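Local coordinates for fructose-bisphosphate aldolase (Thermus caldophilus, PDB 2FJK), which is a class II fructose-bisphosphate aldolase, an enzyme with a TIM-barrel fold that holds 1,3-dihydroxyacetonephosphate in this structure, at residues 129-141 with 150-162. Residues are numbered along the deposited sequence; the frame is centred on the assembly and turned at random.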
loop_
_atom_site.group_PDB
_atom_site.type_symbol
_atom_site.label_atom_id
_atom_site.label_comp_id
_atom_site.label_asym_id
_atom_site.label_seq_id
_atom_site.Cartn_x
_atom_site.Cartn_y
_atom_site.Cartn_z
ATOM N N VAL A 129 7.740 20.128 10.776
ATOM C CA VAL A 129 8.927 19.948 11.599
ATOM C C VAL A 129 8.798 20.470 13.016
ATOM O O VAL A 129 8.325 21.586 13.243
ATOM C CB VAL A 129 10.137 20.648 10.956
ATOM C CG1 VAL A 129 11.337 20.606 11.888
ATOM C CG2 VAL A 129 10.471 19.979 9.645
ATOM N N GLU A 130 9.212 19.644 13.969
ATOM C CA GLU A 130 9.205 20.042 15.364
ATOM C C GLU A 130 10.673 20.257 15.720
ATOM O O GLU A 130 11.546 19.538 15.233
ATOM C CB GLU A 130 8.635 18.943 16.264
ATOM C CG GLU A 130 8.515 19.392 17.714
ATOM C CD GLU A 130 8.071 18.289 18.655
ATOM O OE1 GLU A 130 7.053 17.626 18.369
ATOM O OE2 GLU A 130 8.740 18.094 19.690
ATOM N N ALA A 131 10.948 21.248 16.551
ATOM C CA ALA A 131 12.319 21.511 16.961
ATOM C C ALA A 131 12.321 21.820 18.445
ATOM O O ALA A 131 11.313 22.268 18.990
ATOM C CB ALA A 131 12.881 22.683 16.177
ATOM N N GLU A 132 13.440 21.574 19.111
ATOM C CA GLU A 132 13.490 21.866 20.530
ATOM C C GLU A 132 14.633 22.783 20.926
ATOM O O GLU A 132 15.734 22.710 20.382
ATOM C CB GLU A 132 13.532 20.567 21.348
ATOM C CG GLU A 132 14.683 19.633 21.047
ATOM C CD GLU A 132 14.472 18.249 21.664
ATOM O OE1 GLU A 132 14.240 18.157 22.895
ATOM O OE2 GLU A 132 14.537 17.253 20.909
ATOM N N LEU A 133 14.335 23.664 21.873
ATOM C CA LEU A 133 15.295 24.617 22.406
ATOM C C LEU A 133 15.318 24.400 23.914
ATOM O O LEU A 133 14.271 24.418 24.568
ATOM C CB LEU A 133 14.846 26.042 22.092
ATOM C CG LEU A 133 15.802 27.174 22.452
ATOM C CD1 LEU A 133 17.166 26.976 21.759
ATOM C CD2 LEU A 133 15.161 28.488 22.032
ATOM N N GLY A 134 16.508 24.189 24.464
ATOM C CA GLY A 134 16.628 23.947 25.890
ATOM C C GLY A 134 16.712 22.451 26.126
ATOM O O GLY A 134 16.120 21.673 25.383
ATOM N N ARG A 135 17.445 22.041 27.152
ATOM C CA ARG A 135 17.601 20.626 27.450
ATOM C C ARG A 135 16.503 20.130 28.374
ATOM O O ARG A 135 16.175 20.782 29.362
ATOM C CB ARG A 135 18.960 20.382 28.095
ATOM C CG ARG A 135 19.307 18.923 28.287
ATOM C CD ARG A 135 20.547 18.573 27.494
ATOM N NE ARG A 135 21.614 19.541 27.735
ATOM C CZ ARG A 135 22.841 19.448 27.230
ATOM N NH1 ARG A 135 23.164 18.425 26.448
ATOM N NH2 ARG A 135 23.744 20.378 27.507
ATOM N N LEU A 136 15.941 18.969 28.052
ATOM C CA LEU A 136 14.876 18.388 28.862
ATOM C C LEU A 136 15.444 17.767 30.123
ATOM O O LEU A 136 15.599 16.551 30.219
ATOM C CB LEU A 136 14.106 17.322 28.079
ATOM C CG LEU A 136 13.045 17.776 27.077
ATOM C CD1 LEU A 136 12.456 16.552 26.395
ATOM C CD2 LEU A 136 11.961 18.558 27.787
ATOM N N ALA A 137 15.761 18.617 31.089
ATOM C CA ALA A 137 16.303 18.161 32.353
ATOM C C ALA A 137 15.455 18.752 33.464
ATOM O O ALA A 137 14.960 19.878 33.349
ATOM C CB ALA A 137 17.752 18.615 32.496
ATOM N N GLY A 138 15.271 17.987 34.533
ATOM C CA GLY A 138 14.486 18.483 35.646
ATOM C C GLY A 138 15.277 19.516 36.427
ATOM O O GLY A 138 16.497 19.614 36.281
ATOM N N ILE A 139 14.580 20.294 37.248
ATOM C CA ILE A 139 15.208 21.317 38.076
ATOM C C ILE A 139 14.398 21.548 39.340
ATOM O O ILE A 139 13.169 21.489 39.322
ATOM C CB ILE A 139 15.347 22.675 37.333
ATOM C CG1 ILE A 139 14.155 22.899 36.403
ATOM C CG2 ILE A 139 16.656 22.721 36.581
ATOM C CD1 ILE A 139 12.839 23.118 37.113
ATOM N N GLU A 140 15.090 21.802 40.443
ATOM C CA GLU A 140 14.410 22.051 41.700
ATOM C C GLU A 140 14.059 23.529 41.773
ATOM O O GLU A 140 14.339 24.287 40.846
ATOM C CB GLU A 140 15.304 21.660 42.875
ATOM C CG GLU A 140 15.908 20.276 42.746
ATOM C CD GLU A 140 16.292 19.683 44.085
ATOM O OE1 GLU A 140 15.378 19.388 44.883
ATOM O OE2 GLU A 140 17.503 19.515 44.342
ATOM N N GLU A 141 13.445 23.937 42.876
ATOM C CA GLU A 141 13.059 25.329 43.055
ATOM C C GLU A 141 14.100 26.074 43.876
ATOM O O GLU A 141 13.778 27.019 44.591
ATOM C CB GLU A 141 11.705 25.391 43.749
ATOM C CG GLU A 141 10.662 24.540 43.071
ATOM C CD GLU A 141 9.412 24.395 43.900
ATOM O OE1 GLU A 141 8.770 25.426 44.191
ATOM O OE2 GLU A 141 9.075 23.246 44.262
ATOM N N ALA A 150 21.060 28.727 31.863
ATOM C CA ALA A 150 21.772 27.456 31.945
ATOM C C ALA A 150 20.940 26.369 31.285
ATOM O O ALA A 150 21.292 25.859 30.223
ATOM C CB ALA A 150 22.046 27.096 33.401
ATOM N N LEU A 151 19.828 26.027 31.924
ATOM C CA LEU A 151 18.926 25.006 31.418
ATOM C C LEU A 151 17.569 25.652 31.181
ATOM O O LEU A 151 17.352 26.801 31.561
ATOM C CB LEU A 151 18.779 23.885 32.448
ATOM C CG LEU A 151 17.823 22.744 32.093
ATOM C CD1 LEU A 151 18.456 21.887 31.009
ATOM C CD2 LEU A 151 17.518 21.908 33.330
ATOM N N LEU A 152 16.664 24.910 30.556
ATOM C CA LEU A 152 15.312 25.388 30.287
ATOM C C LEU A 152 15.229 26.482 29.233
ATOM O O LEU A 152 16.053 27.393 29.184
ATOM C CB LEU A 152 14.656 25.867 31.583
ATOM C CG LEU A 152 14.718 24.885 32.760
ATOM C CD1 LEU A 152 13.921 25.454 33.923
ATOM C CD2 LEU A 152 14.168 23.526 32.353
ATOM N N THR A 153 14.201 26.376 28.398
ATOM C CA THR A 153 13.952 27.310 27.310
ATOM C C THR A 153 13.798 28.761 27.742
ATOM O O THR A 153 13.095 29.066 28.706
ATOM C CB THR A 153 12.674 26.926 26.543
ATOM O OG1 THR A 153 12.742 25.545 26.168
ATOM C CG2 THR A 153 12.524 27.784 25.292
ATOM N N ASN A 154 14.460 29.650 27.011
ATOM C CA ASN A 154 14.389 31.082 27.264
ATOM C C ASN A 154 13.442 31.634 26.194
ATOM O O ASN A 154 13.720 31.528 24.997
ATOM C CB ASN A 154 15.778 31.706 27.115
ATOM C CG ASN A 154 15.747 33.227 27.159
ATOM O OD1 ASN A 154 15.474 33.832 28.197
ATOM N ND2 ASN A 154 16.028 33.850 26.023
ATOM N N PRO A 155 12.309 32.222 26.609
ATOM C CA PRO A 155 11.328 32.778 25.671
ATOM C C PRO A 155 11.883 33.579 24.491
ATOM O O PRO A 155 11.649 33.217 23.337
ATOM C CB PRO A 155 10.396 33.596 26.576
ATOM C CG PRO A 155 11.198 33.825 27.827
ATOM C CD PRO A 155 11.926 32.531 27.997
ATOM N N GLU A 156 12.611 34.659 24.765
ATOM C CA GLU A 156 13.172 35.470 23.688
ATOM C C GLU A 156 13.896 34.595 22.681
ATOM O O GLU A 156 13.730 34.752 21.474
ATOM C CB GLU A 156 14.149 36.509 24.238
ATOM C CG GLU A 156 13.514 37.830 24.606
ATOM C CD GLU A 156 12.398 37.677 25.609
ATOM O OE1 GLU A 156 12.529 36.819 26.513
ATOM O OE2 GLU A 156 11.398 38.421 25.502
ATOM N N GLU A 157 14.713 33.681 23.188
ATOM C CA GLU A 157 15.457 32.773 22.325
ATOM C C GLU A 157 14.487 31.936 21.509
ATOM O O GLU A 157 14.731 31.648 20.339
ATOM C CB GLU A 157 16.337 31.838 23.154
ATOM C CG GLU A 157 17.626 32.446 23.649
ATOM C CD GLU A 157 18.493 31.429 24.363
ATOM O OE1 GLU A 157 18.687 30.327 23.806
ATOM O OE2 GLU A 157 18.983 31.733 25.476
ATOM N N ALA A 158 13.390 31.542 22.144
ATOM C CA ALA A 158 12.378 30.723 21.494
ATOM C C ALA A 158 11.826 31.391 20.236
ATOM O O ALA A 158 11.821 30.787 19.161
ATOM C CB ALA A 158 11.243 30.421 22.474
ATOM N N ARG A 159 11.361 32.631 20.366
ATOM C CA ARG A 159 10.812 33.350 19.220
ATOM C C ARG A 159 11.829 33.420 18.092
ATOM O O ARG A 159 11.515 33.139 16.934
ATOM C CB ARG A 159 10.416 34.774 19.610
ATOM C CG ARG A 159 9.904 35.600 18.434
ATOM C CD ARG A 159 9.888 37.084 18.752
ATOM N NE ARG A 159 9.063 37.396 19.915
ATOM C CZ ARG A 159 8.807 38.631 20.338
ATOM N NH1 ARG A 159 9.310 39.677 19.692
ATOM N NH2 ARG A 159 8.045 38.823 21.407
ATOM N N ILE A 160 13.050 33.805 18.446
ATOM C CA ILE A 160 14.130 33.932 17.478
ATOM C C ILE A 160 14.471 32.601 16.816
ATOM O O ILE A 160 14.684 32.543 15.606
ATOM C CB ILE A 160 15.399 34.503 18.138
ATOM C CG1 ILE A 160 15.104 35.895 18.706
ATOM C CG2 ILE A 160 16.517 34.585 17.111
ATOM C CD1 ILE A 160 16.240 36.493 19.501
ATOM N N PHE A 161 14.534 31.539 17.615
ATOM C CA PHE A 161 14.842 30.210 17.097
ATOM C C PHE A 161 13.770 29.836 16.078
ATOM O O PHE A 161 14.077 29.419 14.966
ATOM C CB PHE A 161 14.854 29.192 18.244
ATOM C CG PHE A 161 15.189 27.789 17.818
ATOM C CD1 PHE A 161 16.438 27.487 17.290
ATOM C CD2 PHE A 161 14.262 26.762 17.974
ATOM C CE1 PHE A 161 16.764 26.186 16.925
ATOM C CE2 PHE A 161 14.574 25.449 17.612
ATOM C CZ PHE A 161 15.828 25.161 17.087
HETATM N N MSE A 162 12.511 30.001 16.473
HETATM C CA MSE A 162 11.374 29.691 15.615
HETATM C C MSE A 162 11.319 30.534 14.337
HETATM O O MSE A 162 10.874 30.058 13.296
HETATM C CB MSE A 162 10.073 29.853 16.406
HETATM C CG MSE A 162 9.844 28.742 17.416
HETATM SE SE MSE A 162 9.790 27.006 16.551
HETATM C CE MSE A 162 7.873 26.895 16.278
#
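The ring of Phe161 has Leu133 CD1 over one face, while Ala131 CB approaches obliquely, 3.5 Å from CE2. Glu132 O also comes in obliquely, and Asn111, Val112 and Thr115 of helix 108-124 touch the Phe161 side chain from outside the pair. With CG anti to the backbone N (chi1 -179°), Phe161 reaches from helix 155-162 to strand 129-133; the two axes run roughly antiparallel, at 148°, and come within 9.5 Å. Glu132, pointing away from the helix, has its side chain about 8 Å from the bound 1,3-dihydroxyacetonephosphate. Leu133 lays its other methyl, CD2, on the helix backbone, 3.5 Å from Ala158 N, and against Glu157 CB. At Leu133, Thr153 OG1 donates a hydrogen bond to the carbonyl O, modelled very short at 2.5 Å, a length that is doubtful. Gly134, its CA 4.5 Å from that of Thr153, lets the two backbones come this close. Farther along, Leu151 spreads its methyls against the outgoing loop: CD1 meets Arg135 CB, and CD2 presses tightly on Ala137 CB at 3.4 Å and on Ile139 CG2. Ile139 and Leu152 meet tip to tip, CG1 to CD1 at 3.6 Å. The contact thus packs a TIM-barrel strand against helix 155-162, reached after the intervening loop and short helix 146-150. Its chemistry is chiefly apolar; the buried Thr153 hydroxyl, bonded to both Leu133 O and Ala173 N, ties the loop before the helix to Leu133 and to the chain just past neighbouring strand 171-172.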